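Local coordinates for gamma-resorcylate decarboxylase (Polaromonas, PDB 4QRO), which probably catalyses the manganese-dependent, non-oxidative decarboxylation of gamma-resorcylate (2,6-dihydroxybenzoate) to resorcinol, at residues R310-G314 with W315-Q319; D298-E301 with N302-I305. All coordinates share one frame; numbering follows the deposited sequence.

Interaction 1: residues R310-G314 with W315-Q319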
loop_
_atom_site.group_PDB
_atom_site.type_symbol
_atom_site.label_atom_id
_atom_site.label_comp_id
_atom_site.label_asym_id
_atom_site.label_seq_id
_atom_site.Cartn_x
_atom_site.Cartn_y
_atom_site.Cartn_z
ATOM N N ARG A 310 6.797 -3.316 -24.967
ATOM C CA ARG A 310 5.467 -2.847 -25.339
ATOM C C ARG A 310 4.666 -3.990 -26.023
ATOM O O ARG A 310 3.485 -4.179 -25.760
ATOM C CB ARG A 310 5.527 -1.634 -26.259
ATOM C CG ARG A 310 4.233 -0.825 -26.159
ATOM C CD ARG A 310 4.170 0.282 -27.163
ATOM N NE ARG A 310 5.350 1.161 -27.135
ATOM C CZ ARG A 310 5.645 2.057 -26.181
ATOM N NH1 ARG A 310 4.886 2.240 -25.099
ATOM N NH2 ARG A 310 6.749 2.781 -26.301
ATOM N N LYS A 311 5.323 -4.764 -26.867
ATOM C CA LYS A 311 4.651 -5.949 -27.457
ATOM C C LYS A 311 4.387 -7.067 -26.440
ATOM O O LYS A 311 3.326 -7.675 -26.462
ATOM C CB LYS A 311 5.452 -6.491 -28.638
ATOM C CG LYS A 311 5.505 -5.543 -29.826
ATOM C CD LYS A 311 6.475 -6.049 -30.897
ATOM C CE LYS A 311 6.668 -5.001 -31.983
ATOM N NZ LYS A 311 7.552 -5.490 -33.075
ATOM N N LYS A 312 5.330 -7.323 -25.528
ATOM C CA LYS A 312 5.147 -8.349 -24.533
ATOM C C LYS A 312 4.007 -7.987 -23.587
ATOM O O LYS A 312 3.083 -8.768 -23.372
ATOM C CB LYS A 312 6.420 -8.581 -23.723
ATOM C CG LYS A 312 7.462 -9.358 -24.486
ATOM C CD LYS A 312 8.871 -9.005 -24.051
ATOM C CE LYS A 312 9.170 -9.589 -22.708
ATOM N NZ LYS A 312 10.434 -9.016 -22.169
ATOM N N ILE A 313 4.060 -6.785 -23.033
ATOM C CA ILE A 313 3.025 -6.348 -22.103
ATOM C C ILE A 313 1.674 -6.169 -22.811
ATOM O O ILE A 313 0.648 -6.460 -22.225
ATOM C CB ILE A 313 3.428 -5.034 -21.377
ATOM C CG1 ILE A 313 4.675 -5.304 -20.528
ATOM C CG2 ILE A 313 2.294 -4.520 -20.503
ATOM C CD1 ILE A 313 5.302 -4.051 -19.916
ATOM N N GLY A 314 1.701 -5.721 -24.067
ATOM C CA GLY A 314 0.505 -5.464 -24.854
ATOM C C GLY A 314 -0.249 -6.743 -25.187
ATOM O O GLY A 314 -1.494 -6.778 -25.114
ATOM N N TRP A 315 0.489 -7.784 -25.539
ATOM C CA TRP A 315 -0.136 -9.052 -25.956
ATOM C C TRP A 315 0.711 -10.313 -25.816
ATOM O O TRP A 315 0.177 -11.379 -25.571
ATOM C CB TRP A 315 -0.638 -8.949 -27.399
ATOM C CG TRP A 315 0.393 -8.570 -28.424
ATOM C CD1 TRP A 315 0.657 -7.305 -28.902
ATOM C CD2 TRP A 315 1.274 -9.455 -29.136
ATOM N NE1 TRP A 315 1.660 -7.357 -29.839
ATOM C CE2 TRP A 315 2.067 -8.655 -29.993
ATOM C CE3 TRP A 315 1.490 -10.841 -29.115
ATOM C CZ2 TRP A 315 3.051 -9.203 -30.843
ATOM C CZ3 TRP A 315 2.480 -11.386 -29.955
ATOM C CH2 TRP A 315 3.244 -10.563 -30.800
ATOM N N GLY A 316 2.021 -10.229 -26.022
ATOM C CA GLY A 316 2.851 -11.438 -25.940
ATOM C C GLY A 316 2.750 -12.215 -24.640
ATOM O O GLY A 316 2.609 -13.443 -24.671
ATOM N N ASN A 317 2.828 -11.521 -23.490
ATOM C CA ASN A 317 2.793 -12.207 -22.191
ATOM C C ASN A 317 1.459 -12.940 -21.987
ATOM O O ASN A 317 1.449 -14.090 -21.545
ATOM C CB ASN A 317 3.045 -11.241 -21.008
ATOM C CG ASN A 317 4.439 -10.592 -21.047
ATOM O OD1 ASN A 317 5.371 -11.087 -21.683
ATOM N ND2 ASN A 317 4.571 -9.455 -20.388
ATOM N N ALA A 318 0.365 -12.251 -22.298
ATOM C CA ALA A 318 -0.976 -12.777 -22.121
ATOM C C ALA A 318 -1.235 -13.941 -23.091
ATOM O O ALA A 318 -1.817 -14.943 -22.710
ATOM C CB ALA A 318 -2.006 -11.681 -22.328
ATOM N N GLN A 319 -0.808 -13.801 -24.345
ATOM C CA GLN A 319 -0.977 -14.890 -25.333
ATOM C C GLN A 319 -0.302 -16.188 -24.854
ATOM O O GLN A 319 -0.869 -17.281 -24.953
ATOM C CB GLN A 319 -0.408 -14.427 -26.664
ATOM C CG GLN A 319 -0.586 -15.381 -27.820
ATOM C CD GLN A 319 -0.170 -14.723 -29.111
ATOM O OE1 GLN A 319 1.010 -14.471 -29.333
ATOM N NE2 GLN A 319 -1.141 -14.400 -29.946
HETATM O O HOH W 1 0.171 -9.444 -22.567
#
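Lys311 and Lys312 meet Trp315, Gly316 and Asn317 through a widened, pi-type turn within helix 307-321, a helix on the outside of the amidohydrolase barrel. The carbonyl oxygen of Lys311 takes two backbone donors: Trp315 N at 3.0 Å, four residues on, and Gly316 N at 2.9 Å, five residues on, the latter almost straight. The wide spacing carries on in the next bond, from Asn317 N to Lys312 O (2.8 Å). Trp315 bears the distortion, with phi at -157°, and the short axes of 310-314 and 315-319 run at 42° to each other. A water that accepts from Ala318 N also lies within hydrogen-bonding distance of Ile313 O.

The same Lys311 oxygen sits over one face of the Trp315 indole, displaced toward the rim of the ring, with Trp315 CG 3.6 Å from Lys311 O. With chi1 at 56°, Trp315 CG lies between its own N and carbonyl carbon, which turns the ring back toward Lys311. Lys311 CB touches the ring near NE1. On another side of the helix, Asn317 OD1 rests 3.4 Å from Lys312 CB, while its ND2 binds Ala279 O and Ile282 O. Gly314 is tightly placed, since a CB on it would clash with Arg310 O.

The helix bridges the seam of the barrel: Trp315 and Ala318 touch Ile5 of strand 4-11, whereas Ile313 and Asn317 pack on Ile282 and Leu283, respectively, of strand 282-283.

Interaction 2: residues D298-E301 with N302-I305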
loop_
_atom_site.group_PDB
_atom_site.type_symbol
_atom_site.label_atom_id
_atom_site.label_comp_id
_atom_site.label_asym_id
_atom_site.label_seq_id
_atom_site.Cartn_x
_atom_site.Cartn_y
_atom_site.Cartn_z
ATOM N N ASP A 298 -4.213 4.827 -24.949
ATOM C CA ASP A 298 -3.370 5.993 -25.298
ATOM C C ASP A 298 -2.142 6.130 -24.370
ATOM O O ASP A 298 -1.037 6.466 -24.816
ATOM C CB ASP A 298 -4.213 7.272 -25.220
ATOM C CG ASP A 298 -5.217 7.379 -26.372
ATOM O OD1 ASP A 298 -5.096 6.615 -27.361
ATOM O OD2 ASP A 298 -6.110 8.237 -26.291
ATOM N N TRP A 299 -2.354 5.914 -23.079
ATOM C CA TRP A 299 -1.235 5.899 -22.141
ATOM C C TRP A 299 -0.247 4.795 -22.504
ATOM O O TRP A 299 0.947 5.057 -22.655
ATOM C CB TRP A 299 -1.693 5.739 -20.691
ATOM C CG TRP A 299 -0.527 5.348 -19.817
ATOM C CD1 TRP A 299 0.464 6.175 -19.346
ATOM C CD2 TRP A 299 -0.210 4.039 -19.352
ATOM N NE1 TRP A 299 1.365 5.463 -18.624
ATOM C CE2 TRP A 299 0.994 4.135 -18.638
ATOM C CE3 TRP A 299 -0.821 2.779 -19.494
ATOM C CZ2 TRP A 299 1.572 3.031 -18.007
ATOM C CZ3 TRP A 299 -0.258 1.691 -18.876
ATOM C CH2 TRP A 299 0.944 1.812 -18.145
ATOM N N PHE A 300 -0.742 3.565 -22.693
ATOM C CA PHE A 300 0.158 2.428 -22.946
ATOM C C PHE A 300 0.894 2.538 -24.290
ATOM O O PHE A 300 2.059 2.129 -24.409
ATOM C CB PHE A 300 -0.586 1.105 -22.882
ATOM C CG PHE A 300 0.301 -0.083 -23.122
ATOM C CD1 PHE A 300 1.211 -0.484 -22.157
ATOM C CD2 PHE A 300 0.237 -0.794 -24.321
ATOM C CE1 PHE A 300 2.035 -1.585 -22.383
ATOM C CE2 PHE A 300 1.075 -1.878 -24.558
ATOM C CZ PHE A 300 1.963 -2.281 -23.577
ATOM N N GLU A 301 0.217 3.115 -25.282
ATOM C CA GLU A 301 0.785 3.337 -26.617
ATOM C C GLU A 301 2.124 4.061 -26.575
ATOM O O GLU A 301 3.027 3.766 -27.367
ATOM C CB GLU A 301 -0.194 4.195 -27.431
ATOM C CG GLU A 301 0.204 4.454 -28.882
ATOM C CD GLU A 301 -0.009 3.246 -29.765
ATOM O OE1 GLU A 301 0.262 3.362 -30.974
ATOM O OE2 GLU A 301 -0.447 2.188 -29.257
ATOM N N ASN A 302 2.227 5.008 -25.648
ATOM C CA ASN A 302 3.346 5.944 -25.582
ATOM C C ASN A 302 4.168 5.880 -24.312
ATOM O O ASN A 302 5.077 6.715 -24.142
ATOM C CB ASN A 302 2.793 7.380 -25.706
ATOM C CG ASN A 302 2.200 7.656 -27.081
ATOM O OD1 ASN A 302 2.795 7.332 -28.104
ATOM N ND2 ASN A 302 1.015 8.233 -27.106
ATOM N N THR A 303 3.857 4.970 -23.393
ATOM C CA THR A 303 4.652 4.901 -22.144
ATOM C C THR A 303 6.129 4.549 -22.469
ATOM O O THR A 303 6.446 3.919 -23.486
ATOM C CB THR A 303 4.028 3.983 -21.107
ATOM O OG1 THR A 303 4.711 4.132 -19.850
ATOM C CG2 THR A 303 4.061 2.522 -21.602
ATOM N N SER A 304 7.028 5.002 -21.600
ATOM C CA SER A 304 8.467 5.045 -21.892
ATOM C C SER A 304 9.191 3.732 -21.639
ATOM O O SER A 304 9.981 3.603 -20.696
ATOM C CB SER A 304 9.081 6.178 -21.067
ATOM O OG SER A 304 8.408 7.375 -21.429
ATOM N N ILE A 305 8.926 2.754 -22.514
ATOM C CA ILE A 305 9.545 1.448 -22.409
ATOM C C ILE A 305 10.034 1.072 -23.806
ATOM O O ILE A 305 9.796 1.789 -24.754
ATOM C CB ILE A 305 8.564 0.389 -21.843
ATOM C CG1 ILE A 305 7.302 0.249 -22.711
ATOM C CG2 ILE A 305 8.176 0.756 -20.415
ATOM C CD1 ILE A 305 6.324 -0.827 -22.220
#
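An inverse gamma turn centred on Ser304 helps carry the chain out of helix 293-302 of the amidohydrolase barrel, and here Thr303 folds back against Trp299 and Phe300. In the gamma turn, Ile305 N bonds to Thr303 O at 2.9 Å. Just before it, Asn302 N reaches Trp299 O three residues back; at 3.3 Å this bond is long, and the donor stands 56° out of the carbonyl plane rather than on a lone pair.

The side chain of Thr303 straddles the two aromatic residues. Its CB lies over one face of the indole, 4.2 Å from the centroid of the five-membered ring, an off-centre CH-pi contact. OG1, placed opposite the backbone N by a chi1 of -170°, approaches the same ring obliquely, 3.8 Å from Trp299 CZ2. CG2 takes the other direction, to 3.5 Å from Phe300 O, and also touches the Phe300 ring at CD1. Thr303 OG1 and Trp299 NE1 both hydrogen-bond to Thr267 OG1, so one hydroxyl at the start of helix 267-276 ties together the two side chains that meet through the CH-pi contact. An alanine in place of Trp299 would remove the indole and is likely to leave Thr303 CB without its ring face and the Thr267 hydroxyl without the indole N-H.

Glu301 turns away from this cluster, and its OE2 accepts a hydrogen bond from the backbone N of Met1. Farther along the loop, Ile305 points back toward the helix, leaning also on Leu270 and Ile274, and its CD1 lies 4.4 Å from Phe300 CE1.

How the interactions relate
Interactions 1 and 2 lie in series along the chain, and their centres are about 13 Å apart. Each mixes buried with exposed residues. Interaction 1 is chiefly backbone bonding inside one helix that touches the barrel strands, whereas interaction 2 relies on aromatic rings and aliphatic groups where a helix yields to a loop, farther from the centre of the chain. Arg310 joins them: its NH1 hydrogen-bonds to Thr303 O at 2.8 Å and to Phe300 O at 2.9 Å, and its NE forms a salt bridge with Glu307. The Phe300 ring also packs on Ile313, with Phe300 CZ 3.5 Å from Gly314 N, so helices 293-302 and 307-321 meet directly.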